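Local coordinates for GARP domain-containing protein (Trypanosoma brucei brucei TREU927, PDB 6XZ6) that serves as a trypanosome receptor for the host complement regulator factor H and increases transmission of the parasite to tsetse flies, at residues A[4-7]-A[8-11]; A[148-151]-A[152-155]; A[155-158]-A[159-163]; A[167-170]-A[171-175]. All coordinates share one frame; numbering follows the deposited sequence.

Contact 1: residues A[4-7]-A[8-11]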
ATOM      1  N   ASP A   4       4.059 -35.276  -2.002  1.00 54.88           N
ATOM      2  CA  ASP A   4       2.914 -34.402  -1.784  1.00 52.55           C
ATOM      3  C   ASP A   4       3.586 -33.291  -0.984  1.00 49.34           C
ATOM      4  O   ASP A   4       3.104 -32.166  -0.987  1.00 49.96           O
ATOM      5  CB  ASP A   4       1.783 -35.042  -0.975  1.00 56.51           C
ATOM      6  CG  ASP A   4       0.490 -34.215  -0.946  1.00 73.49           C
ATOM      7  OD1 ASP A   4       0.505 -33.101  -0.371  1.00 73.12           O
ATOM      8  OD2 ASP A   4      -0.549 -34.705  -1.472  1.00 81.88           O
ATOM      9  N   ASN A   5       4.759 -33.606  -0.355  1.00 39.44           N
ATOM     10  CA  ASN A   5       5.610 -32.654   0.344  1.00 35.94           C
ATOM     11  C   ASN A   5       6.156 -31.617  -0.625  1.00 34.86           C
ATOM     12  O   ASN A   5       6.236 -30.452  -0.265  1.00 37.05           O
ATOM     13  CB  ASN A   5       6.749 -33.359   1.058  1.00 34.77           C
ATOM     14  CG  ASN A   5       6.449 -33.793   2.467  1.00 48.97           C
ATOM     15  OD1 ASN A   5       5.310 -33.746   2.951  1.00 38.29           O
ATOM     16  ND2 ASN A   5       7.488 -34.217   3.165  1.00 45.41           N
ATOM     17  N   LEU A   6       6.517 -32.022  -1.851  1.00 27.23           N
ATOM     18  CA  LEU A   6       6.964 -31.105  -2.915  1.00 24.25           C
ATOM     19  C   LEU A   6       5.788 -30.270  -3.464  1.00 27.40           C
ATOM     20  O   LEU A   6       5.958 -29.082  -3.679  1.00 26.13           O
ATOM     21  CB  LEU A   6       7.697 -31.845  -4.034  1.00 23.94           C
ATOM     22  CG  LEU A   6       9.131 -32.345  -3.716  1.00 27.26           C
ATOM     23  CD1 LEU A   6       9.690 -33.121  -4.874  1.00 28.36           C
ATOM     24  CD2 LEU A   6      10.093 -31.207  -3.397  1.00 25.48           C
ATOM     25  N   GLU A   7       4.588 -30.870  -3.618  1.00 26.21           N
ATOM     26  CA  GLU A   7       3.346 -30.185  -4.022  1.00 27.14           C
ATOM     27  C   GLU A   7       2.993 -29.094  -2.962  1.00 30.29           C
ATOM     28  O   GLU A   7       2.654 -27.974  -3.335  1.00 30.67           O
ATOM     29  CB  GLU A   7       2.164 -31.173  -4.162  1.00 30.25           C
ATOM     30  CG  GLU A   7       2.354 -32.320  -5.160  1.00 51.23           C
ATOM     31  CD  GLU A   7       1.401 -33.518  -5.059  1.00 83.23           C
ATOM     32  OE1 GLU A   7       0.234 -33.318  -4.651  1.00 81.53           O
ATOM     33  OE2 GLU A   7       1.818 -34.654  -5.394  1.00 74.38           O
ATOM     34  N   ALA A   8       3.111 -29.431  -1.650  1.00 23.88           N
ATOM     35  CA  ALA A   8       2.900 -28.562  -0.495  1.00 21.72           C
ATOM     36  C   ALA A   8       3.863 -27.377  -0.556  1.00 24.84           C
ATOM     37  O   ALA A   8       3.432 -26.217  -0.544  1.00 25.81           O
ATOM     38  CB  ALA A   8       3.143 -29.344   0.787  1.00 22.44           C
ATOM     39  N   GLU A   9       5.161 -27.674  -0.669  1.00 18.78           N
ATOM     40  CA  GLU A   9       6.206 -26.679  -0.735  1.00 17.85           C
ATOM     41  C   GLU A   9       6.089 -25.777  -1.966  1.00 20.28           C
ATOM     42  O   GLU A   9       6.435 -24.603  -1.898  1.00 17.50           O
ATOM     43  CB  GLU A   9       7.576 -27.358  -0.626  1.00 20.09           C
ATOM     44  CG  GLU A   9       8.714 -26.346  -0.498  1.00 33.25           C
ATOM     45  CD  GLU A   9      10.129 -26.874  -0.513  1.00 45.69           C
ATOM     46  OE1 GLU A   9      11.044 -26.030  -0.637  1.00 24.87           O
ATOM     47  OE2 GLU A   9      10.324 -28.111  -0.412  1.00 50.12           O
ATOM     48  N   LEU A  10       5.584 -26.310  -3.088  1.00 20.55           N
ATOM     49  CA  LEU A  10       5.400 -25.504  -4.319  1.00 20.91           C
ATOM     50  C   LEU A  10       4.198 -24.569  -4.148  1.00 28.11           C
ATOM     51  O   LEU A  10       4.277 -23.405  -4.535  1.00 30.40           O
ATOM     52  CB  LEU A  10       5.266 -26.391  -5.570  1.00 20.80           C
ATOM     53  CG  LEU A  10       5.145 -25.721  -6.942  1.00 24.96           C
ATOM     54  CD1 LEU A  10       6.224 -24.582  -7.164  1.00 23.40           C
ATOM     55  CD2 LEU A  10       5.243 -26.729  -7.999  1.00 26.98           C
ATOM     56  N   GLU A  11       3.111 -25.064  -3.515  1.00 24.42           N
ATOM     57  CA  GLU A  11       1.912 -24.276  -3.197  1.00 23.40           C
ATOM     58  C   GLU A  11       2.274 -23.163  -2.234  1.00 23.16           C
ATOM     59  O   GLU A  11       1.854 -22.026  -2.454  1.00 22.24           O
ATOM     60  CB  GLU A  11       0.752 -25.154  -2.653  1.00 25.26           C
ATOM     61  CG  GLU A  11      -0.154 -25.724  -3.741  1.00 43.78           C
ATOM     62  CD  GLU A  11      -0.381 -24.874  -4.994  1.00 82.83           C
ATOM     63  OE1 GLU A  11       0.122 -25.265  -6.076  1.00 81.48           O
ATOM     64  OE2 GLU A  11      -1.045 -23.813  -4.890  1.00 77.52           O
TER
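The carboxylate of Glu9 reaches out beside Leu6, with OE2 4.3 Å from Leu6 CD2. This is a loose contact one turn along an alpha helix, the first two turns of helix 4-61. CG of Glu9 stands anti to the backbone N (chi1 -172°) and the chain beyond it is extended, so the carboxylate is carried well clear of the backbone. Its polar partners lie elsewhere. OE1 accepts a hydrogen bond from Gly127 N and forms a salt bridge with Arg16 of the complement factor H chain. The residue is buried, and its charge is met at the receptor-ligand interface. Asn5 packs on Leu19 of factor H, so this face of the helix start belongs to the binding surface.

Leu6, Glu9 and Leu10 all touch Ile131 of helix 129-137, and Leu10 also reaches Leu134. The short helix therefore packs along this side of the opening turns.

The backbone is regular. Four bonds link each N-H to the carbonyl four residues before it. Asp4 itself is poorly ordered, yet its carbonyl takes the first of them, from Ala8 N to Asp4 O at 2.8 Å. Glu9 N to Asn5 O and Leu10 N to Leu6 O come next. The last runs from Glu11 N to Glu7 O at 3.0 Å.

Contact 2: residues A[148-151]-A[152-155]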
ATOM      1  N   PRO A 148      -7.800  -3.960  -2.618  1.00 25.50           N
ATOM      2  CA  PRO A 148      -8.062  -4.548  -1.293  1.00 24.18           C
ATOM      3  C   PRO A 148      -8.411  -6.047  -1.294  1.00 26.76           C
ATOM      4  O   PRO A 148      -7.951  -6.757  -0.425  1.00 25.15           O
ATOM      5  CB  PRO A 148      -9.224  -3.692  -0.768  1.00 26.48           C
ATOM      6  CG  PRO A 148      -9.020  -2.367  -1.429  1.00 30.13           C
ATOM      7  CD  PRO A 148      -8.621  -2.748  -2.828  1.00 26.97           C
ATOM      8  N   GLU A 149      -9.160  -6.528  -2.291  1.00 25.73           N
ATOM      9  CA  GLU A 149      -9.587  -7.926  -2.434  1.00 27.42           C
ATOM     10  C   GLU A 149      -8.414  -8.857  -2.751  1.00 32.88           C
ATOM     11  O   GLU A 149      -8.413  -9.998  -2.281  1.00 34.82           O
ATOM     12  CB  GLU A 149     -10.688  -8.083  -3.514  1.00 31.16           C
ATOM     13  CG  GLU A 149     -11.742  -6.970  -3.552  1.00 46.85           C
ATOM     14  CD  GLU A 149     -11.406  -5.738  -4.388  1.00 73.34           C
ATOM     15  OE1 GLU A 149     -11.269  -5.881  -5.628  1.00 81.13           O
ATOM     16  OE2 GLU A 149     -11.282  -4.632  -3.808  1.00 52.37           O
ATOM     17  N   ALA A 150      -7.437  -8.396  -3.566  1.00 26.81           N
ATOM     18  CA  ALA A 150      -6.248  -9.187  -3.921  1.00 24.76           C
ATOM     19  C   ALA A 150      -5.348  -9.331  -2.708  1.00 26.38           C
ATOM     20  O   ALA A 150      -4.773 -10.395  -2.498  1.00 25.92           O
ATOM     21  CB  ALA A 150      -5.479  -8.525  -5.053  1.00 25.64           C
ATOM     22  N   LEU A 151      -5.233  -8.269  -1.904  1.00 20.93           N
ATOM     23  CA  LEU A 151      -4.446  -8.266  -0.683  1.00 19.80           C
ATOM     24  C   LEU A 151      -4.965  -9.312   0.320  1.00 26.08           C
ATOM     25  O   LEU A 151      -4.154 -10.091   0.809  1.00 29.41           O
ATOM     26  CB  LEU A 151      -4.445  -6.850  -0.079  1.00 19.15           C
ATOM     27  CG  LEU A 151      -3.294  -6.416   0.810  1.00 22.45           C
ATOM     28  CD1 LEU A 151      -1.943  -6.567   0.124  1.00 21.67           C
ATOM     29  CD2 LEU A 151      -3.461  -4.984   1.162  1.00 26.38           C
ATOM     30  N   THR A 152      -6.294  -9.380   0.592  1.00 20.75           N
ATOM     31  CA  THR A 152      -6.895 -10.329   1.551  1.00 19.55           C
ATOM     32  C   THR A 152      -6.903 -11.759   1.023  1.00 24.88           C
ATOM     33  O   THR A 152      -6.723 -12.698   1.803  1.00 25.38           O
ATOM     34  CB  THR A 152      -8.307  -9.896   2.017  1.00 22.65           C
ATOM     35  OG1 THR A 152      -9.187  -9.798   0.895  1.00 31.16           O
ATOM     36  CG2 THR A 152      -8.315  -8.595   2.758  1.00 12.33           C
ATOM     37  N   ARG A 153      -7.140 -11.938  -0.290  1.00 21.74           N
ATOM     38  CA  ARG A 153      -7.164 -13.263  -0.929  1.00 22.01           C
ATOM     39  C   ARG A 153      -5.810 -13.960  -0.760  1.00 27.87           C
ATOM     40  O   ARG A 153      -5.753 -15.101  -0.288  1.00 30.95           O
ATOM     41  CB  ARG A 153      -7.524 -13.133  -2.400  1.00 21.28           C
ATOM     42  CG  ARG A 153      -8.094 -14.397  -3.019  1.00 40.29           C
ATOM     43  CD  ARG A 153      -8.034 -14.400  -4.533  1.00 51.43           C
ATOM     44  NE  ARG A 153      -6.717 -13.978  -4.994  1.00 59.65           N
ATOM     45  CZ  ARG A 153      -6.508 -12.931  -5.774  1.00 68.38           C
ATOM     46  NH1 ARG A 153      -7.534 -12.228  -6.241  1.00 51.33           N
ATOM     47  NH2 ARG A 153      -5.272 -12.579  -6.103  1.00 58.30           N
ATOM     48  N   ALA A 154      -4.725 -13.243  -1.064  1.00 21.86           N
ATOM     49  CA  ALA A 154      -3.373 -13.738  -0.934  1.00 20.56           C
ATOM     50  C   ALA A 154      -3.004 -13.985   0.553  1.00 24.26           C
ATOM     51  O   ALA A 154      -2.239 -14.918   0.847  1.00 24.31           O
ATOM     52  CB  ALA A 154      -2.412 -12.758  -1.582  1.00 20.72           C
ATOM     53  N   ALA A 155      -3.575 -13.180   1.489  1.00 19.36           N
ATOM     54  CA  ALA A 155      -3.350 -13.323   2.944  1.00 17.82           C
ATOM     55  C   ALA A 155      -4.072 -14.565   3.489  1.00 21.97           C
ATOM     56  O   ALA A 155      -3.507 -15.305   4.277  1.00 23.30           O
ATOM     57  CB  ALA A 155      -3.790 -12.072   3.685  1.00 17.81           C
TER
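Thr152 and Arg153 fold their side chains back onto the turn before them, at the start of helix 148-161. The backbone bonds come first. Thr152 N bonds to Pro148 O at 3.3 Å and Arg153 N to Glu149 O at 3.1 Å. Ala154 N and Ala155 N continue the ladder to Ala150 O and Leu151 O. This is ordinary alpha-helical pairing.

A side-chain hydroxyl adds one bond. Thr152 OG1 donates a weak hydrogen bond to Glu149 O at 3.3 Å. With chi1 at 60°, OG1 sits between the backbone N and the carbonyl carbon, and that places it over the preceding turn. Glu149 O thus receives both this hydroxyl and Arg153 N. The methyl CG2 of Thr152 lies 3.7 Å from Pro148 O.

The packing contact is made by Arg153. Its chain bends at chi3 (47°) and brings the guanidinium back along the helix, one flat face over Ala150 CA. NH1 is 4.0 Å from that CA, and NH2 is 4.2 Å from Ala150 CB. The charge itself is met elsewhere, by a salt bridge from NH2 to Glu18.

Glu18 belongs to helix 4-61. Leu151 touches Gln22 of that helix, and Ala154 touches Val19 and Gln22. Helix 165-208 is met by Thr152 and Ala155, so the short helix packs against two long ones.

Contact 3: residues A[155-158]-A[159-163]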
ATOM      1  N   ALA A 155      -3.575 -13.180   1.489  1.00 19.36           N
ATOM      2  CA  ALA A 155      -3.350 -13.323   2.944  1.00 17.82           C
ATOM      3  C   ALA A 155      -4.072 -14.565   3.489  1.00 21.97           C
ATOM      4  O   ALA A 155      -3.507 -15.305   4.277  1.00 23.30           O
ATOM      5  CB  ALA A 155      -3.790 -12.072   3.685  1.00 17.81           C
ATOM      6  N   HIS A 156      -5.288 -14.821   3.024  1.00 18.12           N
ATOM      7  CA  HIS A 156      -6.066 -16.005   3.387  1.00 18.13           C
ATOM      8  C   HIS A 156      -5.434 -17.247   2.780  1.00 24.97           C
ATOM      9  O   HIS A 156      -5.465 -18.295   3.400  1.00 26.90           O
ATOM     10  CB  HIS A 156      -7.522 -15.882   2.894  1.00 19.01           C
ATOM     11  CG  HIS A 156      -8.394 -15.077   3.798  1.00 22.19           C
ATOM     12  ND1 HIS A 156      -8.979 -13.907   3.371  1.00 23.79           N
ATOM     13  CD2 HIS A 156      -8.779 -15.316   5.075  1.00 23.29           C
ATOM     14  CE1 HIS A 156      -9.666 -13.449   4.407  1.00 22.66           C
ATOM     15  NE2 HIS A 156      -9.589 -14.275   5.447  1.00 23.11           N
ATOM     16  N   ASN A 157      -4.883 -17.145   1.551  1.00 20.98           N
ATOM     17  CA  ASN A 157      -4.221 -18.253   0.893  1.00 20.23           C
ATOM     18  C   ASN A 157      -2.987 -18.642   1.667  1.00 23.26           C
ATOM     19  O   ASN A 157      -2.813 -19.823   1.931  1.00 27.17           O
ATOM     20  CB  ASN A 157      -3.912 -17.945  -0.572  1.00 20.80           C
ATOM     21  CG  ASN A 157      -3.366 -19.140  -1.291  1.00 56.66           C
ATOM     22  OD1 ASN A 157      -4.027 -20.194  -1.409  1.00 47.26           O
ATOM     23  ND2 ASN A 157      -2.133 -19.021  -1.770  1.00 54.71           N
ATOM     24  N   LEU A 158      -2.191 -17.669   2.124  1.00 17.18           N
ATOM     25  CA  LEU A 158      -0.992 -17.920   2.922  1.00 17.67           C
ATOM     26  C   LEU A 158      -1.328 -18.562   4.286  1.00 21.85           C
ATOM     27  O   LEU A 158      -0.689 -19.518   4.695  1.00 22.72           O
ATOM     28  CB  LEU A 158      -0.202 -16.620   3.116  1.00 17.76           C
ATOM     29  CG  LEU A 158       1.104 -16.740   3.885  1.00 22.50           C
ATOM     30  CD1 LEU A 158       2.231 -17.218   2.964  1.00 21.98           C
ATOM     31  CD2 LEU A 158       1.427 -15.433   4.605  1.00 23.41           C
ATOM     32  N   ARG A 159      -2.346 -18.054   4.940  1.00 17.95           N
ATOM     33  CA  ARG A 159      -2.838 -18.478   6.226  1.00 17.71           C
ATOM     34  C   ARG A 159      -3.381 -19.954   6.191  1.00 22.96           C
ATOM     35  O   ARG A 159      -3.331 -20.666   7.228  1.00 23.27           O
ATOM     36  CB  ARG A 159      -3.863 -17.417   6.710  1.00 15.13           C
ATOM     37  CG  ARG A 159      -4.503 -17.658   8.068  1.00 18.40           C
ATOM     38  CD  ARG A 159      -5.765 -18.497   7.954  1.00 12.12           C
ATOM     39  NE  ARG A 159      -6.495 -18.467   9.207  1.00 16.99           N
ATOM     40  CZ  ARG A 159      -7.357 -19.390   9.607  1.00 30.91           C
ATOM     41  NH1 ARG A 159      -7.607 -20.446   8.848  1.00 21.65           N
ATOM     42  NH2 ARG A 159      -7.943 -19.284  10.790  1.00 26.28           N
ATOM     43  N   GLY A 160      -3.866 -20.383   5.017  1.00 18.27           N
ATOM     44  CA  GLY A 160      -4.411 -21.726   4.798  1.00 18.81           C
ATOM     45  C   GLY A 160      -3.337 -22.757   4.528  1.00 22.29           C
ATOM     46  O   GLY A 160      -3.522 -23.939   4.801  1.00 22.85           O
ATOM     47  N   LEU A 161      -2.187 -22.296   4.029  1.00 19.13           N
ATOM     48  CA  LEU A 161      -1.004 -23.100   3.710  1.00 17.68           C
ATOM     49  C   LEU A 161       0.015 -23.189   4.837  1.00 20.57           C
ATOM     50  O   LEU A 161       0.732 -24.185   4.908  1.00 21.81           O
ATOM     51  CB  LEU A 161      -0.332 -22.531   2.434  1.00 15.94           C
ATOM     52  CG  LEU A 161      -1.165 -22.632   1.154  1.00 18.22           C
ATOM     53  CD1 LEU A 161      -0.563 -21.805   0.084  1.00 18.40           C
ATOM     54  CD2 LEU A 161      -1.312 -24.060   0.670  1.00 12.20           C
ATOM     55  N   TYR A 162       0.105 -22.146   5.685  1.00 16.29           N
ATOM     56  CA  TYR A 162       1.051 -22.008   6.808  1.00 15.84           C
ATOM     57  C   TYR A 162       0.324 -21.985   8.147  1.00 22.58           C
ATOM     58  O   TYR A 162      -0.408 -21.042   8.439  1.00 24.12           O
ATOM     59  CB  TYR A 162       1.863 -20.700   6.637  1.00 15.64           C
ATOM     60  CG  TYR A 162       2.974 -20.787   5.608  1.00 17.49           C
ATOM     61  CD1 TYR A 162       2.719 -20.574   4.251  1.00 20.26           C
ATOM     62  CD2 TYR A 162       4.285 -21.027   5.991  1.00 17.33           C
ATOM     63  CE1 TYR A 162       3.749 -20.621   3.307  1.00 20.62           C
ATOM     64  CE2 TYR A 162       5.298 -21.175   5.052  1.00 16.88           C
ATOM     65  CZ  TYR A 162       5.038 -20.938   3.717  1.00 24.54           C
ATOM     66  OH  TYR A 162       6.072 -21.005   2.819  1.00 24.57           O
ATOM     67  N   MET A 163       0.541 -22.996   8.984  1.00 20.51           N
ATOM     68  CA  MET A 163      -0.052 -23.076  10.339  1.00 22.13           C
ATOM     69  C   MET A 163       0.633 -22.184  11.367  1.00 23.92           C
ATOM     70  O   MET A 163       0.075 -21.956  12.438  1.00 23.43           O
ATOM     71  CB  MET A 163      -0.124 -24.521  10.843  1.00 26.59           C
ATOM     72  CG  MET A 163      -1.095 -25.394  10.006  1.00 33.02           C
ATOM     73  SD  MET A 163      -2.732 -24.704   9.526  1.00 38.64           S
ATOM     74  CE  MET A 163      -3.523 -24.555  11.112  1.00 36.57           C
TER
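Leu158 O accepts two backbone N-H groups, a bond from Tyr162 N at 2.9 Å and a weak one from Leu161 N at 3.2 Å. Asn157 O is likewise shared, weakly, by Gly160 N and Leu161 N. Bonds to the third and the fourth residue thus mix where the helix runs out. Upstream, Arg159 N to Ala155 O is a plain alpha-helical bond. Tyr162 is the first residue to leave helical angles (phi -115°, psi 115°).

Its ring turns back to Leu158. Leu158 CD1 meets the ring at Tyr162 CD1, 3.6 Å away, and the two side chains cross at a slant. Leu158 O lies at the ring edge, in plane. One residue earlier, Leu161 CD1 comes 3.7 Å from Asn157 ND2, an apolar methyl beside an amide. Asn157 is turned that way by its CG standing anti to the backbone N (chi1 -174°). Arg159 directs its guanidinium to Glu168 in a salt bridge.

Tyr162 also packs on Glu18 of the complement factor H chain, which accepts a bond from Met163 N. The arrangement is a helix C-terminus with 3-10-type bonds, opening the short loop of an antiparallel helical hairpin.

Contact 4: residues A[167-170]-A[171-175]; sequences AEEY and LQEAN
Backbone bonds of the alpha-helical kind join each residue of 171-174 to the one four places earlier, from Leu171 N to Ala167 O at 3.1 Å through Ala174 N to Tyr170 O at 2.7 Å. Tyr170 lays its ring along the next turn. CG is anti to the backbone N (chi1 177°), and the methyl of Ala174 sits over one face of the ring, toward its rim. This is a CH-pi contact, with Ala174 CB 4.3 Å from the centroid of the Tyr170 ring and 22° off its normal. The ring is buried. It also meets Tyr111 and Phe115 edge-to-face and touches Val19, Leu23 and Ala155.

Tyr170 and Ala174 thus lie on the inward face of helix 165-208 in an elongated helical bundle, with helices 4-61, 67-125 and 148-161 around them. Leu171 is buried too and packs on His156 of helix 148-161. Acids and an amide line the outer side. Glu168 bends at chi2 and crosses Gln172, with OE2 3.5 Å from NE2 of Gln172 and the carboxylate and amide planes 89° apart. OE1 of Glu168 is paired with Arg159.

Glu169 and Glu173 lie one turn apart, OE1 of Glu169 5.1 Å from OE1 of Glu173. Glu169 is satisfied on both oxygens. OE1 bonds to Tyr111 OH, and OE2 pairs with Lys33 of the complement factor H chain. Glu173 lies close to Glu110, which may raise the pKa of one of the two.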
ATOM      1  N   ALA A 167       1.780 -16.263   9.748  1.00 20.59           N
ATOM      2  CA  ALA A 167       0.825 -16.255   8.641  1.00 18.20           C
ATOM      3  C   ALA A 167      -0.548 -15.770   9.102  1.00 18.73           C
ATOM      4  O   ALA A 167      -1.211 -15.061   8.357  1.00 19.95           O
ATOM      5  CB  ALA A 167       0.734 -17.639   8.050  1.00 19.37           C
ATOM      6  N   GLU A 168      -0.951 -16.090  10.335  1.00 13.61           N
ATOM      7  CA  GLU A 168      -2.207 -15.627  10.942  1.00 14.33           C
ATOM      8  C   GLU A 168      -2.108 -14.144  11.282  1.00 21.25           C
ATOM      9  O   GLU A 168      -3.040 -13.398  10.992  1.00 22.41           O
ATOM     10  CB  GLU A 168      -2.573 -16.467  12.191  1.00 16.39           C
ATOM     11  CG  GLU A 168      -3.845 -16.041  12.900  1.00 22.30           C
ATOM     12  CD  GLU A 168      -5.171 -16.174  12.173  1.00 38.04           C
ATOM     13  OE1 GLU A 168      -5.275 -17.023  11.263  1.00 36.10           O
ATOM     14  OE2 GLU A 168      -6.120 -15.444  12.534  1.00 41.71           O
ATOM     15  N   GLU A 169      -0.964 -13.701  11.855  1.00 18.85           N
ATOM     16  CA  GLU A 169      -0.735 -12.289  12.165  1.00 18.00           C
ATOM     17  C   GLU A 169      -0.610 -11.482  10.863  1.00 19.58           C
ATOM     18  O   GLU A 169      -1.133 -10.382  10.809  1.00 20.97           O
ATOM     19  CB  GLU A 169       0.441 -12.120  13.120  1.00 20.28           C
ATOM     20  CG  GLU A 169       0.868 -10.693  13.418  1.00 38.49           C
ATOM     21  CD  GLU A 169       2.368 -10.598  13.631  1.00 72.38           C
ATOM     22  OE1 GLU A 169       3.134 -10.688  12.638  1.00 70.83           O
ATOM     23  OE2 GLU A 169       2.778 -10.479  14.807  1.00 69.77           O
ATOM     24  N   TYR A 170      -0.050 -12.055   9.794  1.00 14.48           N
ATOM     25  CA  TYR A 170      -0.026 -11.372   8.491  1.00 14.67           C
ATOM     26  C   TYR A 170      -1.438 -11.161   7.976  1.00 20.20           C
ATOM     27  O   TYR A 170      -1.745 -10.052   7.570  1.00 22.36           O
ATOM     28  CB  TYR A 170       0.832 -12.088   7.429  1.00 15.62           C
ATOM     29  CG  TYR A 170       0.761 -11.396   6.085  1.00 16.39           C
ATOM     30  CD1 TYR A 170       1.424 -10.188   5.863  1.00 17.34           C
ATOM     31  CD2 TYR A 170      -0.049 -11.889   5.071  1.00 17.45           C
ATOM     32  CE1 TYR A 170       1.309  -9.507   4.646  1.00 16.30           C
ATOM     33  CE2 TYR A 170      -0.189 -11.207   3.861  1.00 18.55           C
ATOM     34  CZ  TYR A 170       0.482 -10.007   3.659  1.00 25.35           C
ATOM     35  OH  TYR A 170       0.367  -9.343   2.459  1.00 24.15           O
ATOM     36  N   LEU A 171      -2.310 -12.178   8.038  1.00 15.59           N
ATOM     37  CA  LEU A 171      -3.719 -12.033   7.643  1.00 14.55           C
ATOM     38  C   LEU A 171      -4.409 -10.887   8.425  1.00 21.77           C
ATOM     39  O   LEU A 171      -5.053 -10.036   7.806  1.00 24.74           O
ATOM     40  CB  LEU A 171      -4.497 -13.363   7.824  1.00 13.81           C
ATOM     41  CG  LEU A 171      -6.031 -13.323   7.646  1.00 16.57           C
ATOM     42  CD1 LEU A 171      -6.431 -12.940   6.189  1.00 17.46           C
ATOM     43  CD2 LEU A 171      -6.671 -14.631   8.068  1.00 11.15           C
ATOM     44  N   GLN A 172      -4.260 -10.853   9.760  1.00 16.66           N
ATOM     45  CA  GLN A 172      -4.865  -9.824  10.592  1.00 16.64           C
ATOM     46  C   GLN A 172      -4.442  -8.429  10.129  1.00 21.64           C
ATOM     47  O   GLN A 172      -5.298  -7.587   9.914  1.00 22.40           O
ATOM     48  CB  GLN A 172      -4.542 -10.076  12.069  1.00 19.56           C
ATOM     49  CG  GLN A 172      -5.174 -11.360  12.658  1.00 38.61           C
ATOM     50  CD  GLN A 172      -4.791 -11.704  14.110  1.00 65.52           C
ATOM     51  OE1 GLN A 172      -3.913 -11.082  14.759  1.00 57.63           O
ATOM     52  NE2 GLN A 172      -5.453 -12.730  14.661  1.00 55.95           N
ATOM     53  N   GLU A 173      -3.142  -8.221   9.880  1.00 19.20           N
ATOM     54  CA  GLU A 173      -2.539  -6.964   9.387  1.00 17.88           C
ATOM     55  C   GLU A 173      -2.932  -6.647   7.960  1.00 21.48           C
ATOM     56  O   GLU A 173      -3.107  -5.471   7.645  1.00 22.41           O
ATOM     57  CB  GLU A 173      -0.994  -6.993   9.486  1.00 19.20           C
ATOM     58  CG  GLU A 173      -0.448  -7.295  10.871  1.00 31.29           C
ATOM     59  CD  GLU A 173      -0.201  -6.139  11.812  1.00 70.54           C
ATOM     60  OE1 GLU A 173       0.897  -6.112  12.417  1.00 71.33           O
ATOM     61  OE2 GLU A 173      -1.109  -5.286  11.975  1.00 75.59           O
ATOM     62  N   ALA A 174      -3.017  -7.671   7.076  1.00 16.57           N
ATOM     63  CA  ALA A 174      -3.397  -7.487   5.670  1.00 15.71           C
ATOM     64  C   ALA A 174      -4.850  -7.078   5.565  1.00 24.70           C
ATOM     65  O   ALA A 174      -5.210  -6.385   4.615  1.00 27.49           O
ATOM     66  CB  ALA A 174      -3.162  -8.751   4.889  1.00 15.83           C
ATOM     67  N   ASN A 175      -5.691  -7.499   6.536  1.00 22.24           N
ATOM     68  CA  ASN A 175      -7.104  -7.122   6.578  1.00 23.30           C
ATOM     69  C   ASN A 175      -7.237  -5.633   6.914  1.00 26.62           C
ATOM     70  O   ASN A 175      -8.001  -4.951   6.255  1.00 29.09           O
ATOM     71  CB  ASN A 175      -7.914  -8.012   7.536  1.00 24.73           C
ATOM     72  CG  ASN A 175      -8.317  -9.355   6.957  1.00 39.52           C
ATOM     73  OD1 ASN A 175      -8.366  -9.568   5.744  1.00 37.60           O
ATOM     74  ND2 ASN A 175      -8.635 -10.301   7.816  1.00 21.47           N
TER

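Along the chain the contacts come in the order 1, 2, 3, 4. Contact 1 opens helix 4-61. Contacts 2 and 3 follow each other on helix 148-161, share Ala155 and have centres about 11 Å apart. Contact 4 lies on the next helix, 165-208, with its centre about 10 Å from that of contact 2 and 9 Å from that of contact 3. Ala155 packs on Ala174 between the two helices. Contact 1 is farther off, its centre about 22 Å from those of contacts 2 and 4, but touches contact 3 where Leu161 meets Glu11. All four lie in the same half of the elongated molecule. Factor H reaches contacts 1, 3 and 4, so this half forms part of the ligand-binding surface.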